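Local coordinates for protein hydroxylase, putative (Mycobacterium tuberculosis, PDB 3AFF) that probably hydroxylates the phenolic ring of the cholesterol breakdown product 3-HSA to the catechol 3,4-DHSA, using reduced flavin and molecular oxygen as the oxygenase component of a two-component monooxygenase, at residues A292-R295 against Q296-N300; R332-A335 against S336-L340. All blocks are in the same frame, centred on the assembly; numbering follows the deposited sequence.

Contact 1. Residues A292-R295 against Q296-N300; sequences AAWR and QLIGN
Four successive i to i+4 backbone hydrogen bonds join Ala292-Arg295 to Gln296-Asn300 within one uninterrupted alpha helix. The straightest runs from Ile298 N to Trp294 O (3.0 Å, N-H...O angle 175°); the last, from Gly299 N to Arg295 O (2.9 Å), is bent to 134°. On the side-chain level the contact is carried by Trp294 and Ile298, one turn apart. The indole leaves the backbone with CG anti to the backbone N (chi1 178°), beside its own carbonyl carbon, which carries the ring forward over the next turn. There Ile298 lies obliquely over one face, offset toward the rim that runs from NE1 through CE2 to CZ2: CG2 sits over the five-membered ring, 3.9 Å from its centroid, in a CH-pi contact, while CG1 reaches CZ2 of Trp294 at 3.5 Å and CD1 of Ile298 reaches CH2 at 3.8 Å. The same CG2 also comes within 3.2 Å of Trp294 O, so that one methyl touches both the indole and the backbone carbonyl. Leu297 approaches the benzo end of the indole more loosely, its CD2 4.4 Å from CZ3 of Trp294. Arg73 makes a cation-pi contact with the indole. Gln296, extended beyond CG, touches Asp325 of helix 316-342; its OE1 is buried without a polar partner in the model. The guanidinium of Arg295 pairs through NH1 with OD2 of Asp291, one turn back, in a salt bridge. Trp294 and Ile298 form an intrahelical i, i+4 aromatic-aliphatic pair that faces helices 65-76 and 233-259, on a helix of the acyl-CoA dehydrogenase-like C-terminal helical domain, which packs against helices 65-76, 233-259 and 316-342.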
ATOM      1  N   ALA A 292      15.883 -14.010  18.479  1.00 25.04           N
ATOM      2  CA  ALA A 292      14.622 -14.366  17.779  1.00 24.37           C
ATOM      3  C   ALA A 292      14.813 -15.593  16.848  1.00 23.12           C
ATOM      4  O   ALA A 292      13.923 -16.425  16.759  1.00 23.80           O
ATOM      5  CB  ALA A 292      14.021 -13.174  16.986  1.00 24.17           C
ATOM      6  N   ALA A 293      15.964 -15.688  16.174  1.00 23.82           N
ATOM      7  CA  ALA A 293      16.270 -16.798  15.250  1.00 22.72           C
ATOM      8  C   ALA A 293      16.318 -18.095  16.078  1.00 23.30           C
ATOM      9  O   ALA A 293      15.754 -19.128  15.688  1.00 22.70           O
ATOM     10  CB  ALA A 293      17.646 -16.559  14.544  1.00 22.55           C
ATOM     11  N   TRP A 294      16.982 -18.020  17.231  1.00 23.54           N
ATOM     12  CA  TRP A 294      17.021 -19.151  18.150  1.00 24.02           C
ATOM     13  C   TRP A 294      15.644 -19.604  18.704  1.00 25.70           C
ATOM     14  O   TRP A 294      15.307 -20.817  18.617  1.00 25.38           O
ATOM     15  CB  TRP A 294      18.048 -18.967  19.279  1.00 23.78           C
ATOM     16  CG  TRP A 294      18.017 -20.172  20.235  1.00 22.87           C
ATOM     17  CD1 TRP A 294      17.397 -20.230  21.474  1.00 23.23           C
ATOM     18  CD2 TRP A 294      18.520 -21.519  19.967  1.00 22.89           C
ATOM     19  NE1 TRP A 294      17.540 -21.524  22.024  1.00 22.21           N
ATOM     20  CE2 TRP A 294      18.219 -22.325  21.125  1.00 22.30           C
ATOM     21  CE3 TRP A 294      19.225 -22.099  18.898  1.00 19.87           C
ATOM     22  CZ2 TRP A 294      18.630 -23.673  21.243  1.00 22.68           C
ATOM     23  CZ3 TRP A 294      19.617 -23.495  19.006  1.00 22.94           C
ATOM     24  CH2 TRP A 294      19.311 -24.242  20.168  1.00 24.05           C
ATOM     25  N   ARG A 295      14.867 -18.683  19.285  1.00 25.44           N
ATOM     26  CA  ARG A 295      13.526 -19.040  19.790  1.00 28.10           C
ATOM     27  C   ARG A 295      12.723 -19.727  18.710  1.00 25.74           C
ATOM     28  O   ARG A 295      12.011 -20.671  18.966  1.00 24.12           O
ATOM     29  CB  ARG A 295      12.700 -17.808  20.155  1.00 27.54           C
ATOM     30  CG  ARG A 295      13.086 -16.999  21.382  1.00 34.57           C
ATOM     31  CD  ARG A 295      12.086 -15.774  21.482  1.00 35.14           C
ATOM     32  NE  ARG A 295      12.837 -14.509  21.430  1.00 45.42           N
ATOM     33  CZ  ARG A 295      13.607 -14.066  22.428  1.00 52.62           C
ATOM     34  NH1 ARG A 295      13.706 -14.752  23.579  1.00 57.84           N
ATOM     35  NH2 ARG A 295      14.279 -12.938  22.291  1.00 53.61           N
ATOM     36  N   GLN A 296      12.771 -19.157  17.504  1.00 25.54           N
ATOM     37  CA  GLN A 296      12.049 -19.702  16.355  1.00 25.31           C
ATOM     38  C   GLN A 296      12.523 -21.149  16.020  1.00 24.66           C
ATOM     39  O   GLN A 296      11.674 -22.076  15.951  1.00 24.72           O
ATOM     40  CB  GLN A 296      12.232 -18.749  15.168  1.00 26.31           C
ATOM     41  CG  GLN A 296      11.574 -19.139  13.837  1.00 28.03           C
ATOM     42  CD  GLN A 296      11.969 -18.136  12.700  1.00 30.89           C
ATOM     43  OE1 GLN A 296      13.174 -17.798  12.498  1.00 34.76           O
ATOM     44  NE2 GLN A 296      10.941 -17.601  12.003  1.00 38.86           N
ATOM     45  N   LEU A 297      13.835 -21.367  15.881  1.00 21.54           N
ATOM     46  CA  LEU A 297      14.360 -22.738  15.543  1.00 22.00           C
ATOM     47  C   LEU A 297      14.035 -23.824  16.595  1.00 23.11           C
ATOM     48  O   LEU A 297      13.577 -24.912  16.273  1.00 23.64           O
ATOM     49  CB  LEU A 297      15.880 -22.693  15.391  1.00 20.88           C
ATOM     50  CG  LEU A 297      16.650 -23.887  14.755  1.00 20.70           C
ATOM     51  CD1 LEU A 297      16.254 -24.038  13.300  1.00 17.68           C
ATOM     52  CD2 LEU A 297      18.126 -23.660  14.883  1.00 17.57           C
ATOM     53  N   ILE A 298      14.325 -23.515  17.856  1.00 23.81           N
ATOM     54  CA  ILE A 298      14.181 -24.454  18.952  1.00 24.07           C
ATOM     55  C   ILE A 298      12.714 -24.585  19.305  1.00 24.70           C
ATOM     56  O   ILE A 298      12.264 -25.615  19.827  1.00 25.28           O
ATOM     57  CB  ILE A 298      15.041 -23.965  20.157  1.00 24.75           C
ATOM     58  CG1 ILE A 298      15.434 -25.136  21.056  1.00 23.78           C
ATOM     59  CG2 ILE A 298      14.348 -22.741  20.920  1.00 25.48           C
ATOM     60  CD1 ILE A 298      16.114 -26.268  20.358  1.00 21.98           C
ATOM     61  N   GLY A 299      11.944 -23.533  18.993  1.00 24.18           N
ATOM     62  CA  GLY A 299      10.503 -23.583  19.120  1.00 23.45           C
ATOM     63  C   GLY A 299       9.789 -24.663  18.337  1.00 22.54           C
ATOM     64  O   GLY A 299       8.826 -25.253  18.840  1.00 21.62           O
ATOM     65  N   ASN A 300      10.175 -24.875  17.073  1.00 22.00           N
ATOM     66  CA  ASN A 300       9.566 -25.931  16.283  1.00 21.31           C
ATOM     67  C   ASN A 300       9.947 -27.315  16.824  1.00 20.95           C
ATOM     68  O   ASN A 300       9.147 -28.222  16.788  1.00 21.18           O
ATOM     69  CB  ASN A 300      10.080 -25.780  14.844  1.00 22.42           C
ATOM     70  CG  ASN A 300       9.633 -24.491  14.248  1.00 21.93           C
ATOM     71  OD1 ASN A 300      10.384 -23.758  13.589  1.00 25.04           O
ATOM     72  ND2 ASN A 300       8.398 -24.198  14.484  1.00 22.06           N
TER

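Contact 2. Residues R332-A335 against S336-L340; sequences RSIA and SIDRL
Within the C-terminal helical domain of the acyl-CoA dehydrogenase fold, Arg332-Ala335 and Ser336-Leu340 form consecutive turns of helix 316-342, tied by regular i to i+4 backbone bonds. Asp338 N donates to Ile334 O at 2.8 Å, and Ser336 N meets Arg332 O nearly straight, at an N-H...O angle of 176°. The hydroxyl of Ser336 lies beside its own backbone N (chi1 -67°), which brings OG to 3.2 Å from Arg332 O. Ile337 tucks against the preceding turn through CG1, which approaches Ser333 O at 3.3 Å. Ile334 and Asp338 run side by side in the same direction, and CG2 of the isoleucine passes OD2 of the aspartate at 4.1 Å. The side chain of Ile334 is also about 8 Å from that of Ala369, which probably binds FMN. OD1 of Asp338 is gripped by two donors from another helix, His363 NE2 and Trp359 NE1, which hold that oxygen and would probably favour the charged form. Arg339 bends at chi3 (-103°), folding its guanidinium back over the earlier turn so that Ala335 O lies over one face and NH1 comes to 4.1 Å from Ala335 CB. Both Arg339 and Arg332 make long, weak ion pairs with Asp289. Toward helix 354-370, Ile334 packs on His363 and Arg366 and Ile337 on Trp359 and Ala362; toward helix 233-259, Ser333 and Ile337 both rest on Ala249, and Ser336 meets Asp289 and Ile290 of helix 286-309. These two turns thus lie against helices 233-259, 286-309 and 354-370.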
ATOM      1  N   ARG A 332      18.940 -14.871   9.248  1.00 26.84           N
ATOM      2  CA  ARG A 332      18.960 -13.781  10.235  1.00 28.82           C
ATOM      3  C   ARG A 332      20.282 -13.752  11.010  1.00 28.16           C
ATOM      4  O   ARG A 332      20.883 -12.683  11.220  1.00 27.69           O
ATOM      5  CB  ARG A 332      17.839 -13.927  11.255  1.00 30.31           C
ATOM      6  CG  ARG A 332      16.432 -13.660  10.741  1.00 36.09           C
ATOM      7  CD  ARG A 332      15.416 -14.333  11.753  1.00 47.06           C
ATOM      8  NE  ARG A 332      14.839 -13.547  12.894  1.00 54.25           N
ATOM      9  CZ  ARG A 332      14.524 -12.234  12.917  1.00 58.31           C
ATOM     10  NH1 ARG A 332      14.736 -11.422  11.861  1.00 60.67           N
ATOM     11  NH2 ARG A 332      13.985 -11.713  14.025  1.00 56.80           N
ATOM     12  N   SER A 333      20.689 -14.936  11.470  1.00 27.83           N
ATOM     13  CA  SER A 333      21.908 -15.160  12.200  1.00 27.11           C
ATOM     14  C   SER A 333      23.097 -14.721  11.440  1.00 26.07           C
ATOM     15  O   SER A 333      23.931 -14.034  11.990  1.00 25.88           O
ATOM     16  CB  SER A 333      22.031 -16.675  12.493  1.00 29.07           C
ATOM     17  OG  SER A 333      21.116 -16.990  13.521  1.00 32.67           O
ATOM     18  N   ILE A 334      23.219 -15.149  10.177  1.00 25.19           N
ATOM     19  CA  ILE A 334      24.365 -14.832   9.381  1.00 25.21           C
ATOM     20  C   ILE A 334      24.346 -13.293   9.090  1.00 25.64           C
ATOM     21  O   ILE A 334      25.400 -12.623   9.104  1.00 24.85           O
ATOM     22  CB  ILE A 334      24.440 -15.656   8.029  1.00 27.24           C
ATOM     23  CG1 ILE A 334      25.469 -16.794   8.091  1.00 30.26           C
ATOM     24  CG2 ILE A 334      25.011 -14.877   6.922  1.00 26.25           C
ATOM     25  CD1 ILE A 334      24.812 -18.161   8.333  1.00 35.90           C
ATOM     26  N   ALA A 335      23.178 -12.747   8.811  1.00 24.55           N
ATOM     27  CA  ALA A 335      23.080 -11.281   8.522  1.00 25.55           C
ATOM     28  C   ALA A 335      23.698 -10.454   9.688  1.00 24.85           C
ATOM     29  O   ALA A 335      24.520  -9.587   9.476  1.00 26.27           O
ATOM     30  CB  ALA A 335      21.652 -10.913   8.349  1.00 24.54           C
ATOM     31  N   SER A 336      23.268 -10.767  10.916  1.00 25.91           N
ATOM     32  CA  SER A 336      23.808 -10.229  12.153  1.00 25.12           C
ATOM     33  C   SER A 336      25.296 -10.472  12.302  1.00 25.04           C
ATOM     34  O   SER A 336      26.000  -9.603  12.715  1.00 24.66           O
ATOM     35  CB  SER A 336      23.097 -10.882  13.325  1.00 25.20           C
ATOM     36  OG  SER A 336      21.745 -10.500  13.376  1.00 26.78           O
ATOM     37  N   ILE A 337      25.781 -11.680  12.037  1.00 24.95           N
ATOM     38  CA  ILE A 337      27.228 -11.906  12.031  1.00 25.56           C
ATOM     39  C   ILE A 337      27.944 -10.981  11.041  1.00 26.06           C
ATOM     40  O   ILE A 337      29.018 -10.444  11.340  1.00 26.92           O
ATOM     41  CB  ILE A 337      27.591 -13.390  11.723  1.00 26.42           C
ATOM     42  CG1 ILE A 337      27.068 -14.292  12.823  1.00 24.36           C
ATOM     43  CG2 ILE A 337      29.070 -13.544  11.576  1.00 25.90           C
ATOM     44  CD1 ILE A 337      27.255 -15.783  12.544  1.00 25.45           C
ATOM     45  N   ASP A 338      27.369 -10.800   9.863  1.00 25.75           N
ATOM     46  CA  ASP A 338      27.880  -9.852   8.891  1.00 28.47           C
ATOM     47  C   ASP A 338      27.967  -8.369   9.400  1.00 28.51           C
ATOM     48  O   ASP A 338      29.027  -7.741   9.262  1.00 26.58           O
ATOM     49  CB  ASP A 338      27.074  -9.922   7.596  1.00 28.89           C
ATOM     50  CG  ASP A 338      27.405 -11.156   6.721  1.00 30.24           C
ATOM     51  OD1 ASP A 338      28.408 -11.878   6.967  1.00 30.93           O
ATOM     52  OD2 ASP A 338      26.639 -11.349   5.735  1.00 30.47           O
ATOM     53  N   ARG A 339      26.871  -7.847   9.985  1.00 29.46           N
ATOM     54  CA  ARG A 339      26.874  -6.491  10.613  1.00 30.47           C
ATOM     55  C   ARG A 339      27.943  -6.471  11.707  1.00 29.80           C
ATOM     56  O   ARG A 339      28.813  -5.617  11.740  1.00 30.21           O
ATOM     57  CB  ARG A 339      25.480  -6.051  11.139  1.00 31.22           C
ATOM     58  CG  ARG A 339      24.377  -6.115  10.044  1.00 35.49           C
ATOM     59  CD  ARG A 339      23.031  -5.299  10.283  1.00 35.66           C
ATOM     60  NE  ARG A 339      21.940  -6.212  10.705  1.00 47.15           N
ATOM     61  CZ  ARG A 339      21.056  -6.761   9.868  1.00 46.88           C
ATOM     62  NH1 ARG A 339      20.148  -7.606  10.337  1.00 47.66           N
ATOM     63  NH2 ARG A 339      21.077  -6.452   8.568  1.00 45.37           N
ATOM     64  N   LEU A 340      27.936  -7.455  12.575  1.00 28.11           N
ATOM     65  CA  LEU A 340      28.967  -7.479  13.573  1.00 27.32           C
ATOM     66  C   LEU A 340      30.395  -7.442  13.071  1.00 27.28           C
ATOM     67  O   LEU A 340      31.242  -6.731  13.671  1.00 27.24           O
ATOM     68  CB  LEU A 340      28.785  -8.658  14.521  1.00 26.67           C
ATOM     69  CG  LEU A 340      27.505  -8.634  15.322  1.00 26.79           C
ATOM     70  CD1 LEU A 340      27.488  -9.971  16.084  1.00 29.44           C
ATOM     71  CD2 LEU A 340      27.503  -7.425  16.258  1.00 28.45           C
TER

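Neither contact closes a loop: each joins successive turns of a single helix, contact 1 on helix 286-309 and contact 2 on helix 316-342, which follows it in the chain. They stand in series, without nesting or crossing, and their centres are about 16 Å apart. The connection between residues 309 and 316 brings the second helix back beside the first, so that the two contacts touch directly. Ala292 CB packs on Arg332 NH2 at 3.3 Å, and Ala293 CB lies 3.6 Å from Ser333 OG. Helix 233-259 touches both, while helix 65-76 joins at contact 1 and helix 354-370 at contact 2, linking these elements into one helical bundle.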